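Local atomic coordinates of tail spike protein gp49 (Pseudomonas phage LKA1, PDB entry 4RU4), a protein that serves as the trimeric tailspike of the phage and probably cleaves, as a lyase, the O-specific polysaccharide of its Pseudomonas host. Residues 351-357 against 377-383; 416-422 against 450-455; 308-314 against 335-341. All coordinates share one frame; numbering follows the deposited sequence.

Contact 1: residues 351-357 against 377-383; sequences WQGKDIS and ILGGTFL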
loop_
_atom_site.group_PDB
_atom_site.type_symbol
_atom_site.label_atom_id
_atom_site.label_comp_id
_atom_site.label_asym_id
_atom_site.label_seq_id
_atom_site.Cartn_x
_atom_site.Cartn_y
_atom_site.Cartn_z
ATOM N N TRP B 351 -2.805 12.103 -14.572
ATOM C CA TRP B 351 -2.788 13.126 -13.538
ATOM C C TRP B 351 -3.602 14.300 -14.081
ATOM O O TRP B 351 -3.239 14.858 -15.111
ATOM C CB TRP B 351 -1.355 13.622 -13.382
ATOM C CG TRP B 351 -0.433 12.857 -12.485
ATOM C CD1 TRP B 351 -0.747 12.106 -11.370
ATOM C CD2 TRP B 351 0.988 12.802 -12.621
ATOM N NE1 TRP B 351 0.416 11.608 -10.798
ATOM C CE2 TRP B 351 1.491 12.048 -11.531
ATOM C CE3 TRP B 351 1.888 13.363 -13.537
ATOM C CZ2 TRP B 351 2.845 11.818 -11.347
ATOM C CZ3 TRP B 351 3.245 13.142 -13.348
ATOM C CH2 TRP B 351 3.708 12.371 -12.264
ATOM N N GLN B 352 -4.665 14.688 -13.382
ATOM C CA GLN B 352 -5.466 15.848 -13.735
ATOM C C GLN B 352 -5.981 16.448 -12.418
ATOM O O GLN B 352 -6.099 15.742 -11.416
ATOM C CB GLN B 352 -6.671 15.424 -14.602
ATOM C CG GLN B 352 -6.293 14.610 -15.819
ATOM C CD GLN B 352 -7.407 14.463 -16.839
ATOM O OE1 GLN B 352 -8.307 15.297 -16.917
ATOM N NE2 GLN B 352 -7.327 13.397 -17.663
ATOM N N GLY B 353 -6.335 17.728 -12.418
ATOM C CA GLY B 353 -6.945 18.322 -11.234
ATOM C C GLY B 353 -5.910 18.790 -10.231
ATOM O O GLY B 353 -5.070 19.608 -10.563
ATOM N N LYS B 354 -5.950 18.265 -9.012
ATOM C CA LYS B 354 -5.067 18.750 -7.934
ATOM C C LYS B 354 -4.865 17.677 -6.893
ATOM O O LYS B 354 -5.832 17.062 -6.473
ATOM C CB LYS B 354 -5.689 19.981 -7.251
ATOM C CG LYS B 354 -4.929 20.455 -5.960
ATOM C CD LYS B 354 -5.464 21.816 -5.439
ATOM C CE LYS B 354 -4.901 22.193 -4.064
ATOM N NZ LYS B 354 -5.528 23.497 -3.593
ATOM N N ASP B 355 -3.619 17.472 -6.455
ATOM C CA ASP B 355 -3.316 16.523 -5.374
ATOM C C ASP B 355 -3.807 15.108 -5.698
ATOM O O ASP B 355 -4.726 14.581 -5.053
ATOM C CB ASP B 355 -3.875 17.016 -4.021
ATOM C CG ASP B 355 -3.208 18.310 -3.558
ATOM O OD1 ASP B 355 -2.143 18.668 -4.111
ATOM O OD2 ASP B 355 -3.757 18.978 -2.654
ATOM N N ILE B 356 -3.180 14.499 -6.698
ATOM C CA ILE B 356 -3.550 13.161 -7.161
ATOM C C ILE B 356 -2.364 12.193 -7.010
ATOM O O ILE B 356 -1.231 12.555 -7.308
ATOM C CB ILE B 356 -3.903 13.224 -8.640
ATOM C CG1 ILE B 356 -5.067 14.201 -8.880
ATOM C CG2 ILE B 356 -4.156 11.808 -9.207
ATOM C CD1 ILE B 356 -6.332 13.943 -8.086
ATOM N N SER B 357 -2.611 10.961 -6.550
ATOM C CA SER B 357 -1.504 10.021 -6.359
ATOM C C SER B 357 -1.866 8.655 -6.928
ATOM O O SER B 357 -3.053 8.272 -6.922
ATOM C CB SER B 357 -1.152 9.884 -4.872
ATOM O OG SER B 357 -1.139 11.155 -4.226
ATOM N N ILE B 377 -4.291 20.400 -15.435
ATOM C CA ILE B 377 -3.568 20.529 -14.172
ATOM C C ILE B 377 -3.887 21.889 -13.542
ATOM O O ILE B 377 -3.473 22.936 -14.050
ATOM C CB ILE B 377 -2.031 20.351 -14.368
ATOM C CG1 ILE B 377 -1.724 18.912 -14.835
ATOM C CG2 ILE B 377 -1.275 20.685 -13.085
ATOM C CD1 ILE B 377 -2.069 17.815 -13.796
ATOM N N LEU B 378 -4.632 21.873 -12.438
ATOM C CA LEU B 378 -4.913 23.102 -11.698
ATOM C C LEU B 378 -3.655 23.540 -10.922
ATOM O O LEU B 378 -3.319 24.737 -10.829
ATOM C CB LEU B 378 -6.088 22.902 -10.719
ATOM C CG LEU B 378 -6.524 24.154 -9.947
ATOM C CD1 LEU B 378 -7.172 25.179 -10.885
ATOM C CD2 LEU B 378 -7.478 23.824 -8.787
ATOM N N GLY B 379 -2.954 22.548 -10.390
ATOM C CA GLY B 379 -1.840 22.785 -9.495
ATOM C C GLY B 379 -1.861 21.825 -8.323
ATOM O O GLY B 379 -2.746 20.965 -8.201
ATOM N N GLY B 380 -0.852 21.936 -7.468
ATOM C CA GLY B 380 -0.727 21.026 -6.338
ATOM C C GLY B 380 0.282 19.925 -6.608
ATOM O O GLY B 380 1.232 20.105 -7.359
ATOM N N THR B 381 0.089 18.770 -5.985
ATOM C CA THR B 381 1.128 17.756 -6.003
ATOM C C THR B 381 0.632 16.514 -6.722
ATOM O O THR B 381 -0.487 16.045 -6.479
ATOM C CB THR B 381 1.519 17.424 -4.544
ATOM O OG1 THR B 381 2.064 18.602 -3.939
ATOM C CG2 THR B 381 2.540 16.285 -4.465
ATOM N N PHE B 382 1.465 15.970 -7.596
ATOM C CA PHE B 382 1.076 14.803 -8.378
ATOM C C PHE B 382 2.170 13.760 -8.219
ATOM O O PHE B 382 3.349 14.034 -8.490
ATOM C CB PHE B 382 0.876 15.216 -9.834
ATOM C CG PHE B 382 -0.129 16.311 -9.985
ATOM C CD1 PHE B 382 0.251 17.653 -9.857
ATOM C CD2 PHE B 382 -1.477 16.007 -10.180
ATOM C CE1 PHE B 382 -0.711 18.692 -9.955
ATOM C CE2 PHE B 382 -2.437 17.043 -10.278
ATOM C CZ PHE B 382 -2.041 18.373 -10.177
ATOM N N LEU B 383 1.775 12.575 -7.768
ATOM C CA LEU B 383 2.716 11.617 -7.199
ATOM C C LEU B 383 2.555 10.268 -7.866
ATOM O O LEU B 383 1.421 9.805 -8.041
ATOM C CB LEU B 383 2.447 11.476 -5.694
ATOM C CG LEU B 383 3.211 10.420 -4.883
ATOM C CD1 LEU B 383 4.732 10.636 -4.985
ATOM C CD2 LEU B 383 2.791 10.442 -3.417
HETATM O O HOH W 1 -0.198 13.985 -4.248
#

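Contact 2: residues 416-422 against 450-455; sequences TTQPCNF and VPVNIQ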
loop_
_atom_site.group_PDB
_atom_site.type_symbol
_atom_site.label_atom_id
_atom_site.label_comp_id
_atom_site.label_asym_id
_atom_site.label_seq_id
_atom_site.Cartn_x
_atom_site.Cartn_y
_atom_site.Cartn_z
ATOM N N THR B 416 -3.708 26.795 -15.087
ATOM C CA THR B 416 -2.879 26.198 -14.019
ATOM C C THR B 416 -2.492 27.318 -13.077
ATOM O O THR B 416 -1.564 28.090 -13.368
ATOM C CB THR B 416 -1.595 25.589 -14.601
ATOM O OG1 THR B 416 -1.940 24.636 -15.627
ATOM C CG2 THR B 416 -0.775 24.880 -13.496
ATOM N N THR B 417 -3.220 27.448 -11.971
ATOM C CA THR B 417 -3.106 28.671 -11.179
ATOM C C THR B 417 -2.359 28.482 -9.865
ATOM O O THR B 417 -2.151 29.451 -9.149
ATOM C CB THR B 417 -4.507 29.251 -10.872
ATOM O OG1 THR B 417 -5.247 28.271 -10.142
ATOM C CG2 THR B 417 -5.253 29.546 -12.162
ATOM N N GLN B 418 -1.964 27.251 -9.540
ATOM C CA GLN B 418 -1.260 26.972 -8.303
ATOM C C GLN B 418 0.076 26.264 -8.597
ATOM O O GLN B 418 0.193 25.549 -9.587
ATOM C CB GLN B 418 -2.147 26.133 -7.375
ATOM C CG GLN B 418 -3.471 26.824 -6.988
ATOM C CD GLN B 418 -4.416 25.905 -6.184
ATOM O OE1 GLN B 418 -3.972 24.995 -5.487
ATOM N NE2 GLN B 418 -5.723 26.150 -6.293
ATOM N N PRO B 419 1.089 26.476 -7.745
ATOM C CA PRO B 419 2.379 25.813 -7.953
ATOM C C PRO B 419 2.185 24.300 -8.114
ATOM O O PRO B 419 1.333 23.731 -7.407
ATOM C CB PRO B 419 3.133 26.117 -6.658
ATOM C CG PRO B 419 2.575 27.434 -6.207
ATOM C CD PRO B 419 1.100 27.355 -6.558
ATOM N N CYS B 420 2.944 23.679 -9.024
ATOM C CA CYS B 420 2.837 22.236 -9.297
ATOM C C CYS B 420 4.058 21.495 -8.802
ATOM O O CYS B 420 5.171 21.938 -9.042
ATOM C CB CYS B 420 2.756 21.990 -10.805
ATOM S SG CYS B 420 1.327 22.726 -11.596
ATOM N N ASN B 421 3.852 20.349 -8.148
ATOM C CA ASN B 421 4.972 19.482 -7.770
ATOM C C ASN B 421 4.743 18.111 -8.407
ATOM O O ASN B 421 3.739 17.469 -8.134
ATOM C CB ASN B 421 5.014 19.323 -6.250
ATOM C CG ASN B 421 4.984 20.633 -5.542
ATOM O OD1 ASN B 421 5.772 21.520 -5.844
ATOM N ND2 ASN B 421 4.066 20.781 -4.607
ATOM N N PHE B 422 5.638 17.684 -9.286
ATOM C CA PHE B 422 5.511 16.364 -9.881
ATOM C C PHE B 422 6.555 15.465 -9.259
ATOM O O PHE B 422 7.766 15.731 -9.375
ATOM C CB PHE B 422 5.685 16.458 -11.408
ATOM C CG PHE B 422 4.577 17.211 -12.067
ATOM C CD1 PHE B 422 3.351 16.592 -12.275
ATOM C CD2 PHE B 422 4.712 18.554 -12.398
ATOM C CE1 PHE B 422 2.303 17.285 -12.832
ATOM C CE2 PHE B 422 3.662 19.232 -12.994
ATOM C CZ PHE B 422 2.459 18.595 -13.190
ATOM N N VAL B 450 3.268 29.642 -13.034
ATOM C CA VAL B 450 3.570 29.162 -11.683
ATOM C C VAL B 450 4.854 28.313 -11.585
ATOM O O VAL B 450 5.345 27.791 -12.587
ATOM C CB VAL B 450 2.380 28.327 -11.131
ATOM C CG1 VAL B 450 1.102 29.180 -11.036
ATOM C CG2 VAL B 450 2.158 27.084 -11.996
ATOM N N PRO B 451 5.411 28.172 -10.362
ATOM C CA PRO B 451 6.512 27.219 -10.206
ATOM C C PRO B 451 6.071 25.807 -10.615
ATOM O O PRO B 451 4.966 25.393 -10.272
ATOM C CB PRO B 451 6.800 27.253 -8.699
ATOM C CG PRO B 451 6.383 28.681 -8.277
ATOM C CD PRO B 451 5.093 28.860 -9.094
ATOM N N VAL B 452 6.914 25.130 -11.387
ATOM C CA VAL B 452 6.742 23.723 -11.726
ATOM C C VAL B 452 7.983 22.970 -11.244
ATOM O O VAL B 452 9.066 23.064 -11.842
ATOM C CB VAL B 452 6.570 23.552 -13.247
ATOM C CG1 VAL B 452 6.534 22.065 -13.655
ATOM C CG2 VAL B 452 5.291 24.262 -13.691
ATOM N N ASN B 453 7.809 22.216 -10.163
ATOM C CA ASN B 453 8.898 21.513 -9.495
ATOM C C ASN B 453 8.881 20.015 -9.805
ATOM O O ASN B 453 7.810 19.406 -9.875
ATOM C CB ASN B 453 8.744 21.713 -7.982
ATOM C CG ASN B 453 8.677 23.184 -7.606
ATOM O OD1 ASN B 453 9.524 23.974 -8.033
ATOM N ND2 ASN B 453 7.647 23.568 -6.851
ATOM N N ILE B 454 10.065 19.428 -9.971
ATOM C CA ILE B 454 10.188 18.019 -10.338
ATOM C C ILE B 454 11.068 17.339 -9.320
ATOM O O ILE B 454 12.197 17.796 -9.057
ATOM C CB ILE B 454 10.902 17.819 -11.712
ATOM C CG1 ILE B 454 10.288 18.678 -12.820
ATOM C CG2 ILE B 454 10.910 16.338 -12.106
ATOM C CD1 ILE B 454 8.872 18.429 -13.072
ATOM N N GLN B 455 10.575 16.227 -8.772
ATOM C CA GLN B 455 11.403 15.358 -7.957
ATOM C C GLN B 455 11.374 13.988 -8.641
ATOM O O GLN B 455 10.347 13.318 -8.627
ATOM C CB GLN B 455 10.818 15.231 -6.524
ATOM C CG GLN B 455 11.619 14.316 -5.582
ATOM C CD GLN B 455 10.813 13.826 -4.390
ATOM O OE1 GLN B 455 9.622 13.507 -4.517
ATOM N NE2 GLN B 455 11.449 13.782 -3.215
#

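Contact 3: residues 308-314 against 335-341; sequences VRNVRMR and AEDCSYE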
loop_
_atom_site.group_PDB
_atom_site.type_symbol
_atom_site.label_atom_id
_atom_site.label_comp_id
_atom_site.label_asym_id
_atom_site.label_seq_id
_atom_site.Cartn_x
_atom_site.Cartn_y
_atom_site.Cartn_z
ATOM N N VAL B 308 -14.586 16.407 -7.248
ATOM C CA VAL B 308 -14.578 15.044 -6.795
ATOM C C VAL B 308 -13.447 14.945 -5.774
ATOM O O VAL B 308 -12.288 15.198 -6.131
ATOM C CB VAL B 308 -14.272 14.120 -7.986
ATOM C CG1 VAL B 308 -14.056 12.681 -7.499
ATOM C CG2 VAL B 308 -15.382 14.221 -9.023
ATOM N N ARG B 309 -13.756 14.573 -4.528
ATOM C CA ARG B 309 -12.726 14.592 -3.475
ATOM C C ARG B 309 -12.727 13.378 -2.564
ATOM O O ARG B 309 -13.783 12.879 -2.220
ATOM C CB ARG B 309 -12.886 15.841 -2.598
ATOM C CG ARG B 309 -12.584 17.157 -3.335
ATOM C CD ARG B 309 -12.370 18.250 -2.308
ATOM N NE ARG B 309 -12.013 19.562 -2.866
ATOM C CZ ARG B 309 -12.888 20.492 -3.233
ATOM N NH1 ARG B 309 -14.207 20.281 -3.150
ATOM N NH2 ARG B 309 -12.445 21.661 -3.674
ATOM N N ASN B 310 -11.535 12.964 -2.131
ATOM C CA ASN B 310 -11.361 11.805 -1.233
ATOM C C ASN B 310 -12.059 10.581 -1.782
ATOM O O ASN B 310 -12.646 9.798 -1.040
ATOM C CB ASN B 310 -11.801 12.080 0.225
ATOM C CG ASN B 310 -11.325 10.981 1.205
ATOM O OD1 ASN B 310 -10.221 10.444 1.067
ATOM N ND2 ASN B 310 -12.190 10.602 2.148
ATOM N N VAL B 311 -11.976 10.402 -3.097
ATOM C CA VAL B 311 -12.477 9.173 -3.712
ATOM C C VAL B 311 -11.268 8.291 -4.006
ATOM O O VAL B 311 -10.286 8.731 -4.617
ATOM C CB VAL B 311 -13.361 9.435 -4.969
ATOM C CG1 VAL B 311 -13.905 8.115 -5.522
ATOM C CG2 VAL B 311 -14.521 10.415 -4.631
ATOM N N ARG B 312 -11.322 7.060 -3.501
ATOM C CA ARG B 312 -10.159 6.192 -3.482
ATOM C C ARG B 312 -10.446 4.896 -4.243
ATOM O O ARG B 312 -11.381 4.182 -3.905
ATOM C CB ARG B 312 -9.780 5.896 -2.023
ATOM C CG ARG B 312 -9.711 7.150 -1.174
ATOM C CD ARG B 312 -8.463 7.985 -1.558
ATOM N NE ARG B 312 -8.385 9.191 -0.734
ATOM C CZ ARG B 312 -7.388 10.078 -0.805
ATOM N NH1 ARG B 312 -6.390 9.900 -1.667
ATOM N NH2 ARG B 312 -7.386 11.137 -0.005
ATOM N N MET B 313 -9.642 4.592 -5.273
ATOM C CA MET B 313 -9.793 3.342 -5.998
ATOM C C MET B 313 -8.704 2.391 -5.501
ATOM O O MET B 313 -7.516 2.700 -5.602
ATOM C CB MET B 313 -9.629 3.559 -7.504
ATOM C CG MET B 313 -10.259 4.837 -8.050
ATOM S SD MET B 313 -11.996 5.067 -7.588
ATOM C CE MET B 313 -12.277 6.628 -8.410
ATOM N N ARG B 314 -9.096 1.221 -4.994
ATOM C CA ARG B 314 -8.134 0.340 -4.342
ATOM C C ARG B 314 -8.329 -1.094 -4.764
ATOM O O ARG B 314 -9.473 -1.545 -4.897
ATOM C CB ARG B 314 -8.307 0.420 -2.829
ATOM C CG ARG B 314 -8.003 1.821 -2.264
ATOM C CD ARG B 314 -7.993 1.842 -0.748
ATOM N NE ARG B 314 -7.459 3.107 -0.251
ATOM C CZ ARG B 314 -8.131 3.961 0.507
ATOM N NH1 ARG B 314 -9.373 3.697 0.872
ATOM N NH2 ARG B 314 -7.545 5.082 0.907
ATOM N N ALA B 335 -10.898 16.930 -10.018
ATOM C CA ALA B 335 -10.598 16.009 -8.931
ATOM C C ALA B 335 -9.614 16.686 -7.990
ATOM O O ALA B 335 -8.716 17.378 -8.447
ATOM C CB ALA B 335 -9.985 14.691 -9.473
ATOM N N GLU B 336 -9.782 16.500 -6.683
ATOM C CA GLU B 336 -8.759 16.928 -5.715
ATOM C C GLU B 336 -8.600 15.888 -4.626
ATOM O O GLU B 336 -9.607 15.452 -4.065
ATOM C CB GLU B 336 -9.110 18.275 -5.086
ATOM C CG GLU B 336 -8.266 18.612 -3.861
ATOM C CD GLU B 336 -8.444 20.041 -3.350
ATOM O OE1 GLU B 336 -9.483 20.671 -3.612
ATOM O OE2 GLU B 336 -7.526 20.535 -2.670
ATOM N N ASP B 337 -7.361 15.485 -4.316
ATOM C CA ASP B 337 -7.143 14.614 -3.165
ATOM C C ASP B 337 -7.809 13.271 -3.442
ATOM O O ASP B 337 -8.615 12.780 -2.661
ATOM C CB ASP B 337 -7.702 15.235 -1.862
ATOM C CG ASP B 337 -7.285 14.463 -0.611
ATOM O OD1 ASP B 337 -6.267 13.735 -0.656
ATOM O OD2 ASP B 337 -7.974 14.584 0.428
ATOM N N CYS B 338 -7.495 12.688 -4.589
ATOM C CA CYS B 338 -8.011 11.360 -4.914
ATOM C C CYS B 338 -6.835 10.472 -5.301
ATOM O O CYS B 338 -5.757 10.972 -5.614
ATOM C CB CYS B 338 -8.959 11.447 -6.101
ATOM S SG CYS B 338 -10.515 12.292 -5.785
ATOM N N SER B 339 -7.042 9.147 -5.335
ATOM C CA SER B 339 -5.935 8.248 -5.665
ATOM C C SER B 339 -6.387 6.895 -6.181
ATOM O O SER B 339 -7.541 6.479 -5.951
ATOM C CB SER B 339 -5.009 8.025 -4.442
ATOM O OG SER B 339 -5.727 7.534 -3.301
ATOM N N TYR B 340 -5.472 6.239 -6.907
ATOM C CA TYR B 340 -5.528 4.787 -7.170
ATOM C C TYR B 340 -4.420 4.154 -6.313
ATOM O O TYR B 340 -3.298 4.658 -6.267
ATOM C CB TYR B 340 -5.289 4.454 -8.660
ATOM C CG TYR B 340 -6.434 4.827 -9.595
ATOM C CD1 TYR B 340 -6.617 6.128 -10.014
ATOM C CD2 TYR B 340 -7.326 3.859 -10.063
ATOM C CE1 TYR B 340 -7.689 6.480 -10.865
ATOM C CE2 TYR B 340 -8.385 4.205 -10.921
ATOM C CZ TYR B 340 -8.549 5.510 -11.310
ATOM O OH TYR B 340 -9.590 5.870 -12.128
ATOM N N GLU B 341 -4.722 3.044 -5.647
ATOM C CA GLU B 341 -3.764 2.386 -4.769
ATOM C C GLU B 341 -3.912 0.873 -4.947
ATOM O O GLU B 341 -5.037 0.368 -5.003
ATOM C CB GLU B 341 -4.073 2.759 -3.308
ATOM C CG GLU B 341 -3.939 4.285 -3.109
ATOM C CD GLU B 341 -4.446 4.826 -1.780
ATOM O OE1 GLU B 341 -4.960 4.040 -0.956
ATOM O OE2 GLU B 341 -4.349 6.072 -1.590
HETATM O O HOH W 2 -3.836 11.418 -0.887
HETATM O O HOH W 3 -4.723 6.291 1.157
#

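Contact 1: residues 351-357 against 377-383
Phe-382 and Trp-351 meet in the interior, where CB of Phe-382 sits over the five-membered ring of the indole, 3.5 Å from its centroid and almost on the ring normal, in a CH-pi contact. The two ring planes are inclined at 59°. With CG anti to the carbonyl carbon (chi1 -57°), the phenyl ring runs along the corner at 353-355: its CZ meets Gly-353 O edge-on at 3.3 Å, and Asp-355 N lies over one face. Gly-353 has backbone angles at which a CB would press on the preceding carbonyl oxygen, which accounts for a glycine. Beyond the corner, CB of Ile-356 touches Phe-382 CD2 at 4.0 Å.

Leu-383 contributes backbone and side chain. Its N bonds to Ile-356 O (3.0 Å), its O takes a weak bond from Trp-351 NE1 (3.4 Å), and its CB packs beside Ser-357 OG on the face turned away from Phe-382. An indole suits this place, giving a broad apolar face and one N-H. Asp-355 OD1 accepts Thr-381 N at 2.9 Å and also salt-bridges Arg-430 of the second subunit. Parallel pairing around a sharp corner, with aromatic residues packed inside, is characteristic of the right-handed parallel beta-helix of pectin lyase-like proteins.

Contact 2: residues 416-422 against 450-455
Thr-416 meets Val-450 methyl to methyl, CG2 to CG2 at 4.0 Å, the two side chains crossing at about a right angle. The threonine thereby presents its carbon branch to the valine, while its OG1 is bonded to Ile-377 O. Val-450 fills the bend that follows: its CG1 rests against the backbone of Thr-416 and Thr-417, and its CG2 lies 3.5 Å from Gln-418 O. A compact beta-branched residue fits here, since both of its methyls find backbone to pack on.

The ring of Pro-419 lies beside that of Pro-451, pointing the same way, with CG 4.1 Å from CD of Pro-451. Neither proline has an N-H to offer, but the carbonyl of Pro-451 still accepts the N-H of Cys-420 (2.9 Å), where regular parallel pairing starts. The O of Cys-420 accepts the N-H of Asn-453 in a nearly straight bond, and its small, apolar side chain faces the interior.

Asn-421 points to the opposite face, alongside Asn-453. Matching chi1 and chi2, all near -50°, set the amides side by side, 14° from coplanar, and Asn-453 ND2 gives Asn-421 OD1 a bond of 3.0 Å at 177°, in the plane of its own amide. The row continues both ways, for Asn-421 ND2 binds Thr-381 OG1 and Asn-453 OD1 accepts from Tyr-483 N.

Phe-422 turns back inward. CE2 brings the ring edge to Val-452 CG1 (4.1 Å), CB touches Ile-454 CD1 at the same distance, and the backbone N and O pair with Asn-453 O and Gln-455 N. The chemistry is thus divided by face: apolar groups pack on the side of Cys-420 and Phe-422, while on the other a hydrogen-bonded row of buried asparagine amides, completed by Thr-381 and Tyr-483, adds a side-chain bond in step with the backbone pairing.

Contact 3: residues 308-314 against 335-341
Neighbouring turns of a parallel beta-helix meet here, pairing strands 312-314 and 338-341 and, before the corner, 308-309 and 335-336; three arginines face acids and a serine. Arg-312 is the hub. Its chain, bent at chi2 (-72°), folds the guanidinium back over Asp-337 O, so that NH1 reaches Ser-339 OG (3.0 Å) close to the guanidinium plane, and NH2 forms a salt bridge with Asp-337 OD1 (2.9 Å) from above the carboxylate plane; Asp-337 OD2 is bonded to Tyr-188 OH. NE and NH2 also grip Asn-310 OD1 side-on; that oxygen is further bonded to Thr-344 of the second subunit. Ser-339 OG in turn donates to Glu-341 OE2 at 2.6 Å.

The outer arginines are extended. Arg-309 directs NE (2.9 Å) and NH2 at Glu-336 OE1, its NH1 being bonded to Gly-168 O, and Arg-314 lies alongside Glu-341, its NE 2.8 Å from OE1, the bond nearly straight at 171°. A water joins Arg-314 NH2 to Glu-341 OE2, which also salt-bridges Arg-359. Long, multiply donating arginines suit such a buried row.

On the other face Met-313 lays CG over the Tyr-340 ring, 3.7 Å from the centroid, with SD farther out in a Met-aromatic contact. At the corner, Cys-338 SG accepts Val-311 N (3.6 Å). Parallel strands in register on successive turns, with a corner between their faces, build the pectin lyase-like beta-helix.

How the contacts relate
Along the chain the order is contact 3, contact 1, contact 2, each closing before the next opens, and they follow one another along the beta-helix axis. Centres lie about 11 Å apart for contacts 3 and 1, about 9 Å for 1 and 2, and about 20 Å for 3 and 2, which do not touch. Strand 338-341 pairs with 356-359, and strand 380-385 with 420-425, so contact 1 bridges the other two through backbone bonds such as Lys-354 N to Ala-335 O and Phe-382 N to Asn-421 O. All three reach the second subunit, making this stretch of parallel strands part of the trimer interface, away from the calcium site.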